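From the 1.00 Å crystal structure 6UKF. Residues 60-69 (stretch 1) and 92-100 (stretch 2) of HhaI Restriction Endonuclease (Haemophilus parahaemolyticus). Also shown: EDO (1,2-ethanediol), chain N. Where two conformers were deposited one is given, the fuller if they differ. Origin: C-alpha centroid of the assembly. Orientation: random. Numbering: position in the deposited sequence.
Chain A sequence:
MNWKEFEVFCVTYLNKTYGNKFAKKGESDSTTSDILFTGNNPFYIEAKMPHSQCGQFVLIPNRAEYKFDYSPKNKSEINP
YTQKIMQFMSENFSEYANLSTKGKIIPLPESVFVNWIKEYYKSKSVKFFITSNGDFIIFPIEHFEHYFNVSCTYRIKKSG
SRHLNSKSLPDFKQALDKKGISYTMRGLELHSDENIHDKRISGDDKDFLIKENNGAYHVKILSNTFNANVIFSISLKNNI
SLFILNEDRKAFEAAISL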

ATOM      1  N   ILE A  60     -16.444  -4.103  -8.164  1.00 11.15           N
ATOM      2  CA  ILE A  60     -17.783  -3.645  -7.810  1.00 12.52           C
ATOM      3  C   ILE A  60     -18.747  -4.804  -8.040  1.00 12.59           C
ATOM      4  O   ILE A  60     -18.818  -5.326  -9.161  1.00 13.83           O
ATOM      5  CB  ILE A  60     -18.191  -2.414  -8.637  1.00 16.12           C
ATOM      6  CG1 ILE A  60     -17.178  -1.277  -8.448  1.00 20.08           C
ATOM      7  CG2 ILE A  60     -19.595  -1.974  -8.257  1.00 19.14           C
ATOM      8  CD1 ILE A  60     -17.009  -0.812  -7.019  1.00 24.13           C
ATOM      9  N   PRO A  61     -19.497  -5.245  -7.028  1.00 12.60           N
ATOM     10  CA  PRO A  61     -20.471  -6.320  -7.259  1.00 13.02           C
ATOM     11  C   PRO A  61     -21.619  -5.831  -8.131  1.00 13.56           C
ATOM     12  O   PRO A  61     -22.202  -4.773  -7.881  1.00 16.98           O
ATOM     13  CB  PRO A  61     -20.950  -6.687  -5.849  1.00 15.37           C
ATOM     14  CG  PRO A  61     -20.686  -5.479  -5.024  1.00 17.73           C
ATOM     15  CD  PRO A  61     -19.479  -4.807  -5.619  1.00 13.58           C
ATOM     16  N   ASN A  62     -21.927  -6.599  -9.168  1.00 13.97           N
ATOM     17  CA  ASN A  62     -23.083  -6.353 -10.022  1.00 14.00           C
ATOM     18  C   ASN A  62     -24.118  -7.415  -9.662  1.00 13.46           C
ATOM     19  O   ASN A  62     -24.036  -8.558 -10.119  1.00 13.97           O
ATOM     20  CB  ASN A  62     -22.698  -6.407 -11.497  1.00 15.95           C
ATOM     21  CG  ASN A  62     -23.849  -6.026 -12.414  1.00 19.01           C
ATOM     22  OD1 ASN A  62     -25.013  -6.297 -12.114  1.00 18.87           O
ATOM     23  ND2 ASN A  62     -23.530  -5.390 -13.534  1.00 25.20           N
ATOM     24  N   ARG A  63     -25.084  -7.031  -8.829  1.00 14.92           N
ATOM     25  CA  ARG A  63     -26.056  -7.976  -8.295  1.00 17.22           C
ATOM     26  C   ARG A  63     -27.139  -8.337  -9.299  1.00 18.08           C
ATOM     27  O   ARG A  63     -27.859  -9.319  -9.086  1.00 23.39           O
ATOM     28  CB  ARG A  63     -26.666  -7.403  -7.014  1.00 17.67           C
ATOM     29  CG  ARG A  63     -25.603  -7.071  -5.978  1.00 21.09           C
ATOM     30  CD  ARG A  63     -26.152  -6.407  -4.731  1.00 24.48           C
ATOM     31  NE  ARG A  63     -25.056  -5.874  -3.924  1.00 27.51           N
ATOM     32  CZ  ARG A  63     -24.315  -6.597  -3.090  1.00 29.87           C
ATOM     33  NH1 ARG A  63     -24.550  -7.894  -2.933  1.00 31.27           N
ATOM     34  NH2 ARG A  63     -23.335  -6.021  -2.408  1.00 30.94           N
ATOM     35  N   ALA A  64     -27.266  -7.576 -10.387  1.00 16.96           N
ATOM     36  CA  ALA A  64     -28.199  -7.941 -11.445  1.00 17.19           C
ATOM     37  C   ALA A  64     -27.608  -8.988 -12.381  1.00 16.90           C
ATOM     38  O   ALA A  64     -28.334  -9.856 -12.876  1.00 18.60           O
ATOM     39  CB  ALA A  64     -28.604  -6.703 -12.243  1.00 18.80           C
ATOM     40  N   GLU A  65     -26.301  -8.920 -12.637  1.00 14.63           N
ATOM     41  CA  GLU A  65     -25.620  -9.861 -13.517  1.00 14.85           C
ATOM     42  C   GLU A  65     -24.857 -10.937 -12.755  1.00 14.83           C
ATOM     43  O   GLU A  65     -24.306 -11.846 -13.381  1.00 15.79           O
ATOM     44  CB  GLU A  65     -24.662  -9.112 -14.450  1.00 15.62           C
ATOM     45  CG  GLU A  65     -25.333  -8.067 -15.324  1.00 18.25           C
ATOM     46  CD  GLU A  65     -26.346  -8.668 -16.278  1.00 19.28           C
ATOM     47  OE1 GLU A  65     -27.256  -8.000 -16.639  1.00 20.57           O
ATOM     48  OE2 GLU A  65     -26.178  -9.923 -16.674  1.00 19.65           O
ATOM     49  N   TYR A  66     -24.811 -10.859 -11.427  1.00 13.69           N
ATOM     50  CA  TYR A  66     -24.136 -11.864 -10.607  1.00 14.57           C
ATOM     51  C   TYR A  66     -22.673 -12.024 -11.014  1.00 13.14           C
ATOM     52  O   TYR A  66     -22.160 -13.133 -11.174  1.00 14.38           O
ATOM     53  CB  TYR A  66     -24.886 -13.195 -10.653  1.00 18.83           C
ATOM     54  CG  TYR A  66     -26.339 -13.038 -10.298  1.00 24.49           C
ATOM     55  CD1 TYR A  66     -27.304 -12.911 -11.288  1.00 27.03           C
ATOM     56  CD2 TYR A  66     -26.746 -12.993  -8.975  1.00 27.66           C
ATOM     57  CE1 TYR A  66     -28.637 -12.761 -10.969  1.00 29.85           C
ATOM     58  CE2 TYR A  66     -28.074 -12.842  -8.644  1.00 29.81           C
ATOM     59  CZ  TYR A  66     -29.016 -12.726  -9.645  1.00 30.95           C
ATOM     60  OH  TYR A  66     -30.343 -12.574  -9.315  1.00 34.87           O
ATOM     61  N   LYS A  67     -21.995 -10.892 -11.176  1.00 11.90           N
ATOM     62  CA  LYS A  67     -20.580 -10.893 -11.510  1.00 12.61           C
ATOM     63  C   LYS A  67     -19.944  -9.637 -10.936  1.00 11.91           C
ATOM     64  O   LYS A  67     -20.627  -8.703 -10.508  1.00 12.65           O
ATOM     65  CB  LYS A  67     -20.354 -10.988 -13.025  1.00 16.14           C
ATOM     66  CG  LYS A  67     -20.782  -9.746 -13.803  1.00 18.59           C
ATOM     67  CD  LYS A  67     -20.677  -9.955 -15.307  1.00 22.42           C
ATOM     68  N   PHE A  68     -18.618  -9.630 -10.926  1.00 11.65           N
ATOM     69  CA  PHE A  68     -17.853  -8.501 -10.425  1.00 12.28           C
ATOM     70  C   PHE A  68     -17.311  -7.690 -11.589  1.00 13.42           C
ATOM     71  O   PHE A  68     -16.780  -8.253 -12.553  1.00 16.25           O
ATOM     72  CB  PHE A  68     -16.728  -8.982  -9.512  1.00 12.60           C
ATOM     73  CG  PHE A  68     -17.227  -9.468  -8.198  1.00 11.70           C
ATOM     74  CD1 PHE A  68     -17.422  -8.581  -7.156  1.00 11.83           C
ATOM     75  CD2 PHE A  68     -17.559 -10.798  -8.018  1.00 12.12           C
ATOM     76  CE1 PHE A  68     -17.912  -9.015  -5.950  1.00 12.78           C
ATOM     77  CE2 PHE A  68     -18.048 -11.239  -6.810  1.00 13.87           C
ATOM     78  CZ  PHE A  68     -18.225 -10.346  -5.773  1.00 13.71           C
ATOM     79  N   ASP A  69     -17.473  -6.376 -11.504  1.00 12.46           N
ATOM     80  CA  ASP A  69     -16.965  -5.459 -12.507  1.00 13.19           C
ATOM     81  C   ASP A  69     -15.681  -4.815 -12.006  1.00 12.51           C
ATOM     82  O   ASP A  69     -15.586  -4.402 -10.846  1.00 12.80           O
ATOM     83  CB  ASP A  69     -17.985  -4.366 -12.830  1.00 16.76           C
ATOM     84  CG  ASP A  69     -19.271  -4.914 -13.436  1.00 22.32           C
ATOM     85  OD1 ASP A  69     -20.283  -4.350 -13.191  1.00 24.99           O
ATOM     86  OD2 ASP A  69     -19.232  -6.009 -14.196  1.00 27.46           O
ATOM     87  N   ASN A  92     -18.590 -17.690  -8.252  1.00 13.06           N
ATOM     88  CA  ASN A  92     -18.968 -17.896  -6.859  1.00 13.48           C
ATOM     89  C   ASN A  92     -19.563 -16.618  -6.278  1.00 12.81           C
ATOM     90  O   ASN A  92     -19.314 -16.260  -5.126  1.00 13.00           O
ATOM     91  CB  ASN A  92     -17.771 -18.362  -6.034  1.00 15.35           C
ATOM     92  CG  ASN A  92     -17.287 -19.739  -6.439  1.00 16.33           C
ATOM     93  OD1 ASN A  92     -17.876 -20.750  -6.059  1.00 19.45           O
ATOM     94  ND2 ASN A  92     -16.216 -19.786  -7.221  1.00 16.38           N
ATOM     95  N   PHE A  93     -20.386 -15.931  -7.078  1.00 13.14           N
ATOM     96  CA  PHE A  93     -20.799 -14.570  -6.742  1.00 13.07           C
ATOM     97  C   PHE A  93     -21.452 -14.503  -5.368  1.00 14.27           C
ATOM     98  O   PHE A  93     -21.157 -13.604  -4.572  1.00 13.32           O
ATOM     99  CB  PHE A  93     -21.757 -14.039  -7.811  1.00 14.24           C
ATOM    100  CG  PHE A  93     -22.200 -12.625  -7.573  1.00 13.53           C
ATOM    101  CD1 PHE A  93     -21.378 -11.567  -7.913  1.00 13.79           C
ATOM    102  CD2 PHE A  93     -23.434 -12.355  -7.007  1.00 14.90           C
ATOM    103  CE1 PHE A  93     -21.775 -10.265  -7.695  1.00 14.87           C
ATOM    104  CE2 PHE A  93     -23.840 -11.055  -6.787  1.00 16.05           C
ATOM    105  CZ  PHE A  93     -23.009 -10.006  -7.132  1.00 16.25           C
ATOM    106  N   SER A  94     -22.360 -15.438  -5.082  1.00 15.79           N
ATOM    107  CA  SER A  94     -23.064 -15.432  -3.806  1.00 18.77           C
ATOM    108  C   SER A  94     -22.108 -15.375  -2.628  1.00 16.94           C
ATOM    109  O   SER A  94     -22.427 -14.771  -1.598  1.00 18.76           O
ATOM    110  CB  SER A  94     -23.912 -16.698  -3.685  1.00 23.84           C
ATOM    111  OG  SER A  94     -23.101 -17.862  -3.679  1.00 29.57           O
ATOM    112  N   GLU A  95     -20.971 -16.043  -2.732  1.00 16.07           N
ATOM    113  CA  GLU A  95     -19.991 -16.139  -1.624  1.00 15.74           C
ATOM    114  C   GLU A  95     -19.176 -14.852  -1.449  1.00 14.65           C
ATOM    115  O   GLU A  95     -18.590 -14.694  -0.388  1.00 17.22           O
ATOM    116  CB  GLU A  95     -19.027 -17.293  -1.874  1.00 20.50           C
ATOM    117  CG  GLU A  95     -19.703 -18.631  -2.092  1.00 29.71           C
ATOM    118  CD  GLU A  95     -21.003 -18.885  -1.349  1.00 37.37           C
ATOM    119  OE1 GLU A  95     -21.104 -18.467  -0.180  1.00 39.94           O
ATOM    120  OE2 GLU A  95     -21.904 -19.524  -1.934  1.00 40.64           O
ATOM    121  N   TYR A  96     -19.126 -13.957  -2.434  1.00 12.49           N
ATOM    122  CA  TYR A  96     -18.320 -12.751  -2.339  1.00 11.90           C
ATOM    123  C   TYR A  96     -19.126 -11.463  -2.387  1.00 12.22           C
ATOM    124  O   TYR A  96     -18.561 -10.393  -2.140  1.00 14.69           O
ATOM    125  CB  TYR A  96     -17.254 -12.742  -3.446  1.00 11.88           C
ATOM    126  CG  TYR A  96     -16.201 -13.801  -3.226  1.00 11.42           C
ATOM    127  CD1 TYR A  96     -15.140 -13.572  -2.365  1.00 11.39           C
ATOM    128  CD2 TYR A  96     -16.284 -15.037  -3.851  1.00 11.60           C
ATOM    129  CE1 TYR A  96     -14.181 -14.536  -2.141  1.00 11.54           C
ATOM    130  CE2 TYR A  96     -15.328 -16.008  -3.636  1.00 12.15           C
ATOM    131  CZ  TYR A  96     -14.279 -15.752  -2.780  1.00 11.39           C
ATOM    132  OH  TYR A  96     -13.331 -16.719  -2.560  1.00 12.94           O
ATOM    133  N   ALA A  97     -20.429 -11.534  -2.661  1.00 13.16           N
ATOM    134  CA  ALA A  97     -21.209 -10.324  -2.882  1.00 15.86           C
ATOM    135  C   ALA A  97     -21.561  -9.587  -1.596  1.00 15.31           C
ATOM    136  O   ALA A  97     -21.825  -8.382  -1.649  1.00 18.71           O
ATOM    137  CB  ALA A  97     -22.484 -10.656  -3.657  1.00 19.57           C
ATOM    138  N   ASN A  98     -21.585 -10.268  -0.452  1.00 13.79           N
ATOM    139  CA  ASN A  98     -21.797  -9.600   0.833  1.00 15.11           C
ATOM    140  C   ASN A  98     -20.439  -9.107   1.319  1.00 14.65           C
ATOM    141  O   ASN A  98     -19.663  -9.862   1.910  1.00 18.07           O
ATOM    142  CB  ASN A  98     -22.461 -10.534   1.839  1.00 16.23           C
ATOM    143  CG  ASN A  98     -23.949 -10.711   1.579  1.00 21.77           C
ATOM    144  OD1 ASN A  98     -24.552  -9.963   0.810  1.00 24.64           O
ATOM    145  ND2 ASN A  98     -24.550 -11.698   2.233  1.00 23.83           N
ATOM    146  N   LEU A  99     -20.152  -7.834   1.063  1.00 14.42           N
ATOM    147  CA  LEU A  99     -18.848  -7.267   1.373  1.00 13.85           C
ATOM    148  C   LEU A  99     -18.637  -7.207   2.882  1.00 14.14           C
ATOM    149  O   LEU A  99     -19.579  -7.026   3.657  1.00 17.12           O
ATOM    150  CB  LEU A  99     -18.743  -5.860   0.785  1.00 14.79           C
ATOM    151  CG  LEU A  99     -19.116  -5.722  -0.693  1.00 18.61           C
ATOM    152  CD1 LEU A  99     -18.857  -4.307  -1.186  1.00 18.81           C
ATOM    153  CD2 LEU A  99     -18.366  -6.731  -1.554  1.00 18.25           C
ATOM    154  N   SER A 100     -17.379  -7.354   3.298  1.00 13.05           N
ATOM    155  CA  SER A 100     -17.053  -7.332   4.715  0.85 14.07           C
ATOM    156  C   SER A 100     -15.670  -6.734   4.919  1.00 11.98           C
ATOM    157  O   SER A 100     -14.814  -6.779   4.032  1.00 11.16           O
ATOM    158  CB  SER A 100     -17.091  -8.736   5.331  0.85 18.21           C
ATOM    159  OG  SER A 100     -15.976  -9.507   4.921  0.85 20.80           O
TER
HETATM  160  C1  EDO N 711     -22.363 -18.988  -6.651  1.00 39.17           C
HETATM  161  O1  EDO N 711     -22.029 -19.455  -5.340  1.00 40.93           O
HETATM  162  C2  EDO N 711     -23.686 -18.231  -6.603  1.00 38.30           C
HETATM  163  O2  EDO N 711     -23.566 -17.022  -7.360  1.00 35.11           O
HETATM  164  O   HOH W   1     -22.427  -5.897   0.785  1.00 27.25           O

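A single aromatic side chain can anchor much of a contact when a hairpin packs against it, and this pair of stretches from HhaI is a compact example, burying 459 Å² summed over both sides. Stretch 1 is a β-hairpin: I60 N hydrogen-bonds to D69 O, D69 N to I60 O, and N62 N to K67 O. Of the residues in stretch 2, buried F93 gives up the most surface; its CA-to-CB bond points toward the hairpin, and the t rotamer (chi1 −178°) sets the ring against it.

I60 points away, and the contact begins at P61, whose CB lies 4.1 Å from F93 CE1 while its CG approaches L99 CD2 at 4.4 Å; a compact apolar ring suits a place that touches two hydrophobic partners. The CA-to-CB bond of N62 points away, and N62 OD1 accepts from E65 N at 3.0 Å within the turn, but N62 O is 3.5 Å from F93 CZ. R63 provides the polar link, its guanidinium having N–H groups to offer a carbonyl: R63 NH2 donates to A97 O at 2.9 Å, and a weak bond from R63 NH1 to A97 O (3.1 Å) makes the carbonyl a shared acceptor. One water accepts from L99 N and, weakly, from R63 NH2.

A64 and E65 stay clear. At Y66, with positive phi (57°), the backbone crosses the ring: Y66 CA sits 3.6 Å from the F93 ring centroid, almost on its normal, a CH-π contact, while the tyrosine suits its place by directing an aromatic edge toward the same face, planes at 88°. K67 contributes mainly backbone, K67 N lying 3.4 Å from F93 CD1. Finally, buried F68, a flat apolar ring with no polar group to satisfy, packs obliquely against F93 (F68 CE2 to F93 CD1, 3.5 Å) and places F68 CZ 3.5 Å from Y96 CB.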